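Local coordinates for probable outer membrane protein (Pseudomonas aeruginosa, PDB 3DWO) that probably carries hydrophobic compounds such as long-chain fatty acids across the outer membrane, as a beta-barrel channel of the FadL family, at residues I54-Q66 / L419-K431. Numbering follows the deposited sequence.
Sequences IDIKYNGDAYDYQ and LGGGRLDGRATSK. With C8E ((hydroxyethyloxy)tri(ethyloxy)octane), chain E.
Tyr58 and Gly426 meet where the first of two antiparallel strands turns a corner at Gly60, opposite Gly426, an example of a tyrosine laid along the neighbouring strand beside a glycine. With CG anti to the backbone N (chi1 178°), CB directs the ring along that strand: CD2 lies 3.8 Å from Arg427 O, CE2 and CZ pass Gly426 CA at 4.1 and 4.0 Å, and the hydroxyl lies near Gly426 N without bonding to it. At the tip, Tyr58 OH gives its hydrogen to Asp61 O at 2.6 Å, while Asp425 N reaches that same oxygen from the opposite face of the carbonyl plane. The phenol thus bridges the corner; Trp130 packs edge-to-face with the Tyr58 ring.

The other face of the sheet carries charge. Arg423 lays its guanidinium over the Tyr63 ring, planes 26° apart, in an off-centre cation-pi stack. One water joins Tyr63 OH, Asp61 OD2 and Asp425 OD1; Asp425 OD2 is separately held by a salt bridge to Lys412. Farther along, Lys431 NZ curls back to Asp55 OD2 (3.2 Å) in a salt bridge. Ten backbone hydrogen bonds join the segments, parts of strands 44-63 and 423-441, whose first-to-last antiparallel pairing closes an outer-membrane beta-barrel.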
ATOM      1  N   ILE A  54       2.801  -5.549  11.297  1.00 27.93           N
ATOM      2  CA  ILE A  54       1.524  -4.852  11.324  1.00 27.85           C
ATOM      3  C   ILE A  54       0.448  -5.644  12.054  1.00 27.13           C
ATOM      4  O   ILE A  54       0.212  -6.817  11.765  1.00 26.08           O
ATOM      5  CB  ILE A  54       1.036  -4.553   9.886  1.00 28.48           C
ATOM      6  CG1 ILE A  54       2.158  -3.888   9.080  1.00 31.26           C
ATOM      7  CG2 ILE A  54      -0.192  -3.664   9.927  1.00 30.65           C
ATOM      8  CD1 ILE A  54       2.711  -2.609   9.693  1.00 31.71           C
ATOM      9  N   ASP A  55      -0.209  -4.979  12.998  1.00 27.13           N
ATOM     10  CA  ASP A  55      -1.256  -5.588  13.803  1.00 27.81           C
ATOM     11  C   ASP A  55      -2.598  -5.010  13.374  1.00 26.46           C
ATOM     12  O   ASP A  55      -2.762  -3.792  13.338  1.00 27.16           O
ATOM     13  CB  ASP A  55      -1.015  -5.261  15.272  1.00 33.40           C
ATOM     14  CG  ASP A  55      -1.760  -6.182  16.201  1.00 40.32           C
ATOM     15  OD1 ASP A  55      -1.277  -7.315  16.419  1.00 46.18           O
ATOM     16  OD2 ASP A  55      -2.827  -5.783  16.708  1.00 44.53           O
ATOM     17  N   ILE A  56      -3.558  -5.877  13.066  1.00 24.30           N
ATOM     18  CA  ILE A  56      -4.885  -5.429  12.641  1.00 24.24           C
ATOM     19  C   ILE A  56      -5.989  -6.218  13.339  1.00 24.09           C
ATOM     20  O   ILE A  56      -5.972  -7.451  13.341  1.00 24.45           O
ATOM     21  CB  ILE A  56      -5.094  -5.619  11.117  1.00 23.99           C
ATOM     22  CG1 ILE A  56      -4.009  -4.889  10.332  1.00 22.37           C
ATOM     23  CG2 ILE A  56      -6.470  -5.104  10.721  1.00 25.22           C
ATOM     24  CD1 ILE A  56      -3.983  -5.251   8.845  1.00 23.46           C
ATOM     25  N   LYS A  57      -6.950  -5.505  13.915  1.00 22.62           N
ATOM     26  CA  LYS A  57      -8.060  -6.146  14.605  1.00 23.28           C
ATOM     27  C   LYS A  57      -9.380  -5.397  14.425  1.00 22.42           C
ATOM     28  O   LYS A  57      -9.404  -4.195  14.165  1.00 22.07           O
ATOM     29  CB  LYS A  57      -7.768  -6.259  16.101  1.00 25.07           C
ATOM     30  CG  LYS A  57      -6.670  -7.233  16.471  1.00 29.47           C
ATOM     31  CD  LYS A  57      -6.502  -7.246  17.980  1.00 35.30           C
ATOM     32  CE  LYS A  57      -5.285  -8.055  18.419  1.00 39.23           C
ATOM     33  NZ  LYS A  57      -5.073  -7.919  19.893  1.00 39.13           N
ATOM     34  N   TYR A  58     -10.474  -6.130  14.591  1.00 22.07           N
ATOM     35  CA  TYR A  58     -11.810  -5.580  14.467  1.00 21.06           C
ATOM     36  C   TYR A  58     -12.576  -5.872  15.737  1.00 22.51           C
ATOM     37  O   TYR A  58     -12.407  -6.923  16.348  1.00 21.67           O
ATOM     38  CB  TYR A  58     -12.541  -6.224  13.291  1.00 19.56           C
ATOM     39  CG  TYR A  58     -13.972  -5.758  13.099  1.00 20.11           C
ATOM     40  CD1 TYR A  58     -15.052  -6.505  13.584  1.00 19.00           C
ATOM     41  CD2 TYR A  58     -14.250  -4.581  12.404  1.00 20.09           C
ATOM     42  CE1 TYR A  58     -16.382  -6.085  13.370  1.00 16.71           C
ATOM     43  CE2 TYR A  58     -15.566  -4.155  12.193  1.00 19.74           C
ATOM     44  CZ  TYR A  58     -16.624  -4.908  12.673  1.00 17.35           C
ATOM     45  OH  TYR A  58     -17.912  -4.468  12.439  1.00 19.30           O
ATOM     46  N   ASN A  59     -13.419  -4.930  16.129  1.00 23.89           N
ATOM     47  CA  ASN A  59     -14.252  -5.089  17.304  1.00 25.01           C
ATOM     48  C   ASN A  59     -15.577  -4.460  16.878  1.00 22.55           C
ATOM     49  O   ASN A  59     -15.625  -3.281  16.544  1.00 20.55           O
ATOM     50  CB  ASN A  59     -13.654  -4.336  18.496  1.00 30.16           C
ATOM     51  CG  ASN A  59     -14.082  -4.920  19.827  1.00 37.82           C
ATOM     52  OD1 ASN A  59     -13.564  -5.954  20.264  1.00 42.11           O
ATOM     53  ND2 ASN A  59     -15.043  -4.271  20.476  1.00 39.14           N
ATOM     54  N   GLY A  60     -16.645  -5.246  16.870  1.00 20.26           N
ATOM     55  CA  GLY A  60     -17.919  -4.703  16.456  1.00 21.06           C
ATOM     56  C   GLY A  60     -18.925  -5.735  15.992  1.00 20.05           C
ATOM     57  O   GLY A  60     -18.810  -6.922  16.293  1.00 19.22           O
ATOM     58  N   ASP A  61     -19.911  -5.266  15.238  1.00 18.26           N
ATOM     59  CA  ASP A  61     -20.988  -6.111  14.750  1.00 17.26           C
ATOM     60  C   ASP A  61     -21.042  -6.180  13.234  1.00 16.10           C
ATOM     61  O   ASP A  61     -20.381  -5.410  12.537  1.00 13.37           O
ATOM     62  CB  ASP A  61     -22.336  -5.576  15.254  1.00 18.03           C
ATOM     63  CG  ASP A  61     -22.330  -5.282  16.746  1.00 21.96           C
ATOM     64  OD1 ASP A  61     -21.887  -6.162  17.518  1.00 19.62           O
ATOM     65  OD2 ASP A  61     -22.777  -4.175  17.142  1.00 23.25           O
ATOM     66  N   ALA A  62     -21.859  -7.111  12.746  1.00 15.41           N
ATOM     67  CA  ALA A  62     -22.082  -7.325  11.324  1.00 18.15           C
ATOM     68  C   ALA A  62     -23.522  -7.815  11.211  1.00 19.33           C
ATOM     69  O   ALA A  62     -23.996  -8.565  12.075  1.00 19.91           O
ATOM     70  CB  ALA A  62     -21.116  -8.373  10.780  1.00 15.53           C
ATOM     71  N   TYR A  63     -24.214  -7.385  10.159  1.00 18.21           N
ATOM     72  CA  TYR A  63     -25.608  -7.764   9.947  1.00 18.64           C
ATOM     73  C   TYR A  63     -25.861  -8.238   8.526  1.00 18.25           C
ATOM     74  O   TYR A  63     -25.145  -7.852   7.608  1.00 16.44           O
ATOM     75  CB  TYR A  63     -26.530  -6.571  10.217  1.00 18.72           C
ATOM     76  CG  TYR A  63     -26.364  -5.944  11.584  1.00 20.14           C
ATOM     77  CD1 TYR A  63     -25.370  -4.990  11.825  1.00 20.58           C
ATOM     78  CD2 TYR A  63     -27.207  -6.303  12.637  1.00 20.50           C
ATOM     79  CE1 TYR A  63     -25.224  -4.401  13.091  1.00 21.04           C
ATOM     80  CE2 TYR A  63     -27.068  -5.726  13.902  1.00 23.18           C
ATOM     81  CZ  TYR A  63     -26.080  -4.778  14.119  1.00 22.51           C
ATOM     82  OH  TYR A  63     -25.960  -4.216  15.368  1.00 25.93           O
ATOM     83  N   ASP A  64     -26.883  -9.077   8.349  1.00 18.04           N
ATOM     84  CA  ASP A  64     -27.236  -9.542   7.019  1.00 19.56           C
ATOM     85  C   ASP A  64     -28.179  -8.492   6.444  1.00 20.05           C
ATOM     86  O   ASP A  64     -28.496  -7.498   7.110  1.00 19.89           O
ATOM     87  CB  ASP A  64     -27.910 -10.925   7.048  1.00 20.02           C
ATOM     88  CG  ASP A  64     -29.187 -10.957   7.879  1.00 22.92           C
ATOM     89  OD1 ASP A  64     -29.865  -9.913   8.036  1.00 24.12           O
ATOM     90  OD2 ASP A  64     -29.526 -12.053   8.366  1.00 25.61           O
ATOM     91  N   TYR A  65     -28.634  -8.706   5.219  1.00 20.15           N
ATOM     92  CA  TYR A  65     -29.508  -7.740   4.559  1.00 21.61           C
ATOM     93  C   TYR A  65     -30.846  -7.504   5.260  1.00 21.91           C
ATOM     94  O   TYR A  65     -31.525  -6.520   4.975  1.00 21.36           O
ATOM     95  CB  TYR A  65     -29.745  -8.164   3.101  1.00 19.42           C
ATOM     96  CG  TYR A  65     -30.798  -9.239   2.909  1.00 19.86           C
ATOM     97  CD1 TYR A  65     -32.130  -8.903   2.651  1.00 18.27           C
ATOM     98  CD2 TYR A  65     -30.466 -10.587   2.984  1.00 17.63           C
ATOM     99  CE1 TYR A  65     -33.099  -9.885   2.472  1.00 18.54           C
ATOM    100  CE2 TYR A  65     -31.425 -11.576   2.807  1.00 18.59           C
ATOM    101  CZ  TYR A  65     -32.737 -11.222   2.552  1.00 21.70           C
ATOM    102  OH  TYR A  65     -33.686 -12.210   2.371  1.00 23.41           O
ATOM    103  N   GLN A  66     -31.230  -8.395   6.169  1.00 23.47           N
ATOM    104  CA  GLN A  66     -32.498  -8.235   6.882  1.00 24.53           C
ATOM    105  C   GLN A  66     -32.339  -7.609   8.261  1.00 25.05           C
ATOM    106  O   GLN A  66     -33.307  -7.511   9.008  1.00 25.18           O
ATOM    107  CB  GLN A  66     -33.209  -9.581   7.029  1.00 25.49           C
ATOM    108  CG  GLN A  66     -33.649 -10.188   5.715  1.00 29.60           C
ATOM    109  CD  GLN A  66     -34.399 -11.494   5.890  1.00 30.14           C
ATOM    110  OE1 GLN A  66     -33.842 -12.492   6.341  1.00 30.61           O
ATOM    111  NE2 GLN A  66     -35.672 -11.489   5.532  1.00 33.32           N
ATOM    112  N   LEU A 419     -23.912  -7.937  -3.682  1.00 21.32           N
ATOM    113  CA  LEU A 419     -22.954  -8.472  -2.714  1.00 21.90           C
ATOM    114  C   LEU A 419     -23.617  -8.932  -1.414  1.00 21.28           C
ATOM    115  O   LEU A 419     -22.942  -9.198  -0.418  1.00 21.05           O
ATOM    116  CB  LEU A 419     -21.862  -7.445  -2.402  1.00 21.55           C
ATOM    117  CG  LEU A 419     -20.853  -7.202  -3.530  1.00 22.82           C
ATOM    118  CD1 LEU A 419     -19.792  -6.224  -3.048  1.00 21.21           C
ATOM    119  CD2 LEU A 419     -20.201  -8.533  -3.958  1.00 20.84           C
ATOM    120  N   GLY A 420     -24.942  -9.022  -1.421  1.00 22.72           N
ATOM    121  CA  GLY A 420     -25.649  -9.486  -0.239  1.00 24.18           C
ATOM    122  C   GLY A 420     -26.386  -8.479   0.631  1.00 22.38           C
ATOM    123  O   GLY A 420     -27.157  -8.882   1.503  1.00 21.77           O
ATOM    124  N   GLY A 421     -26.141  -7.186   0.426  1.00 24.57           N
ATOM    125  CA  GLY A 421     -26.827  -6.159   1.203  1.00 19.85           C
ATOM    126  C   GLY A 421     -26.544  -6.075   2.698  1.00 21.60           C
ATOM    127  O   GLY A 421     -27.294  -5.427   3.435  1.00 20.23           O
ATOM    128  N   GLY A 422     -25.473  -6.711   3.166  1.00 20.02           N
ATOM    129  CA  GLY A 422     -25.163  -6.658   4.590  1.00 20.53           C
ATOM    130  C   GLY A 422     -24.459  -5.373   4.997  1.00 20.14           C
ATOM    131  O   GLY A 422     -24.230  -4.494   4.168  1.00 21.78           O
ATOM    132  N   ARG A 423     -24.123  -5.242   6.275  1.00 20.67           N
ATOM    133  CA  ARG A 423     -23.431  -4.044   6.730  1.00 20.43           C
ATOM    134  C   ARG A 423     -22.642  -4.278   8.007  1.00 19.08           C
ATOM    135  O   ARG A 423     -22.975  -5.149   8.812  1.00 18.85           O
ATOM    136  CB  ARG A 423     -24.419  -2.896   6.957  1.00 21.29           C
ATOM    137  CG  ARG A 423     -25.239  -2.998   8.223  1.00 24.04           C
ATOM    138  CD  ARG A 423     -26.156  -1.776   8.362  1.00 27.74           C
ATOM    139  NE  ARG A 423     -27.109  -1.926   9.456  1.00 30.16           N
ATOM    140  CZ  ARG A 423     -26.827  -1.717  10.739  1.00 30.27           C
ATOM    141  NH1 ARG A 423     -25.612  -1.334  11.101  1.00 30.07           N
ATOM    142  NH2 ARG A 423     -27.761  -1.909  11.662  1.00 31.82           N
ATOM    143  N   LEU A 424     -21.596  -3.483   8.190  1.00 17.85           N
ATOM    144  CA  LEU A 424     -20.762  -3.586   9.378  1.00 19.45           C
ATOM    145  C   LEU A 424     -21.007  -2.384  10.289  1.00 21.31           C
ATOM    146  O   LEU A 424     -21.417  -1.316   9.835  1.00 20.41           O
ATOM    147  CB  LEU A 424     -19.282  -3.615   8.983  1.00 19.98           C
ATOM    148  CG  LEU A 424     -18.821  -4.694   7.993  1.00 17.63           C
ATOM    149  CD1 LEU A 424     -17.364  -4.470   7.638  1.00 15.80           C
ATOM    150  CD2 LEU A 424     -19.022  -6.076   8.604  1.00 16.59           C
ATOM    151  N   ASP A 425     -20.764  -2.571  11.577  1.00 21.71           N
ATOM    152  CA  ASP A 425     -20.899  -1.488  12.542  1.00 21.80           C
ATOM    153  C   ASP A 425     -19.880  -1.764  13.635  1.00 21.25           C
ATOM    154  O   ASP A 425     -20.173  -2.468  14.600  1.00 19.38           O
ATOM    155  CB  ASP A 425     -22.297  -1.446  13.148  1.00 24.43           C
ATOM    156  CG  ASP A 425     -22.466  -0.285  14.116  1.00 27.93           C
ATOM    157  OD1 ASP A 425     -23.484  -0.251  14.842  1.00 32.17           O
ATOM    158  OD2 ASP A 425     -21.580   0.599  14.140  1.00 24.85           O
ATOM    159  N   GLY A 426     -18.677  -1.230  13.463  1.00 19.13           N
ATOM    160  CA  GLY A 426     -17.631  -1.449  14.439  1.00 22.07           C
ATOM    161  C   GLY A 426     -16.421  -0.583  14.170  1.00 22.58           C
ATOM    162  O   GLY A 426     -16.524   0.452  13.518  1.00 20.47           O
ATOM    163  N   ARG A 427     -15.267  -0.999  14.679  1.00 23.60           N
ATOM    164  CA  ARG A 427     -14.047  -0.230  14.478  1.00 26.74           C
ATOM    165  C   ARG A 427     -12.809  -1.104  14.386  1.00 26.10           C
ATOM    166  O   ARG A 427     -12.736  -2.183  14.975  1.00 26.05           O
ATOM    167  CB  ARG A 427     -13.885   0.789  15.602  1.00 31.67           C
ATOM    168  CG  ARG A 427     -14.200   0.238  16.970  1.00 37.92           C
ATOM    169  CD  ARG A 427     -14.454   1.356  17.968  1.00 44.57           C
ATOM    170  NE  ARG A 427     -15.321   2.402  17.425  1.00 49.84           N
ATOM    171  CZ  ARG A 427     -14.883   3.530  16.868  1.00 52.85           C
ATOM    172  NH1 ARG A 427     -13.581   3.772  16.779  1.00 53.50           N
ATOM    173  NH2 ARG A 427     -15.747   4.418  16.392  1.00 54.08           N
ATOM    174  N   ALA A 428     -11.835  -0.624  13.630  1.00 26.10           N
ATOM    175  CA  ALA A 428     -10.597  -1.350  13.441  1.00 26.53           C
ATOM    176  C   ALA A 428      -9.499  -0.677  14.233  1.00 26.68           C
ATOM    177  O   ALA A 428      -9.421   0.552  14.302  1.00 26.65           O
ATOM    178  CB  ALA A 428     -10.231  -1.383  11.964  1.00 26.85           C
ATOM    179  N   THR A 429      -8.661  -1.495  14.848  1.00 25.84           N
ATOM    180  CA  THR A 429      -7.543  -1.001  15.618  1.00 26.66           C
ATOM    181  C   THR A 429      -6.309  -1.588  14.963  1.00 28.15           C
ATOM    182  O   THR A 429      -6.217  -2.802  14.780  1.00 27.60           O
ATOM    183  CB  THR A 429      -7.609  -1.463  17.079  1.00 27.81           C
ATOM    184  OG1 THR A 429      -8.737  -0.856  17.722  1.00 29.61           O
ATOM    185  CG2 THR A 429      -6.339  -1.059  17.814  1.00 30.01           C
ATOM    186  N   SER A 430      -5.373  -0.720  14.599  1.00 28.68           N
ATOM    187  CA  SER A 430      -4.148  -1.148  13.948  1.00 29.78           C
ATOM    188  C   SER A 430      -2.930  -0.570  14.626  1.00 28.23           C
ATOM    189  O   SER A 430      -2.997   0.470  15.270  1.00 28.00           O
ATOM    190  CB  SER A 430      -4.151  -0.729  12.476  1.00 31.10           C
ATOM    191  OG  SER A 430      -5.167  -1.417  11.769  1.00 37.40           O
ATOM    192  N   LYS A 431      -1.812  -1.261  14.461  1.00 28.89           N
ATOM    193  CA  LYS A 431      -0.543  -0.853  15.036  1.00 30.27           C
ATOM    194  C   LYS A 431       0.536  -1.304  14.074  1.00 30.09           C
ATOM    195  O   LYS A 431       0.403  -2.343  13.428  1.00 29.97           O
ATOM    196  CB  LYS A 431      -0.340  -1.519  16.398  1.00 31.96           C
ATOM    197  CG  LYS A 431      -1.178  -0.911  17.504  1.00 38.16           C
ATOM    198  CD  LYS A 431      -1.677  -1.942  18.517  1.00 42.11           C
ATOM    199  CE  LYS A 431      -0.588  -2.911  18.962  1.00 44.41           C
ATOM    200  NZ  LYS A 431      -0.483  -4.078  18.042  1.00 47.63           N
TER
HETATM  201  C1  C8E E 455       3.713  -8.377   1.112  1.00 56.73           C
HETATM  202  C2  C8E E 455       2.900  -7.424   1.855  1.00 55.98           C
HETATM  203  C3  C8E E 455       3.210  -6.024   1.579  1.00 56.21           C
HETATM  204  C4  C8E E 455       4.097  -5.557   2.630  1.00 56.05           C
HETATM  205  C5  C8E E 455       3.638  -4.227   3.082  1.00 57.13           C
HETATM  206  C6  C8E E 455       4.712  -3.545   3.769  1.00 57.82           C
HETATM  207  C7  C8E E 455       3.981  -2.426   4.328  1.00 57.67           C
HETATM  208  C8  C8E E 455       4.425  -2.241   5.715  1.00 59.25           C
HETATM  209  O9  C8E E 455       4.321  -1.070   6.496  1.00 60.92           O
HETATM  210  C10 C8E E 455       4.962   0.115   6.074  1.00 60.89           C
HETATM  211  C11 C8E E 455       4.624   1.120   7.130  1.00 62.22           C
HETATM  212  O12 C8E E 455       3.196   1.251   7.280  1.00 62.26           O
HETATM  213  C13 C8E E 455       2.758   1.928   8.493  1.00 62.83           C
HETATM  214  C14 C8E E 455       1.427   1.663   9.265  1.00 62.71           C
HETATM  215  O15 C8E E 455       0.819   0.426   9.734  1.00 63.27           O
HETATM  216  C16 C8E E 455      -0.052  -0.135   8.731  1.00 63.68           C
HETATM  217  C17 C8E E 455      -1.512   0.339   8.814  1.00 64.61           C
HETATM  218  O18 C8E E 455      -2.587  -0.501   9.278  1.00 64.80           O
HETATM  219  C19 C8E E 455      -3.214  -1.247   8.196  1.00 65.14           C
HETATM  220  C20 C8E E 455      -4.693  -1.013   7.721  1.00 64.97           C
HETATM  221  O21 C8E E 455      -4.915  -0.311   6.494  1.00 64.70           O
HETATM  222  O   HOH W   1      -4.697  -4.078  16.528  1.00 35.53           O
HETATM  223  O   HOH W   2     -24.217  -2.499  15.973  1.00 23.32           O
HETATM  224  O   HOH W   3     -27.000 -10.393   3.808  1.00 20.97           O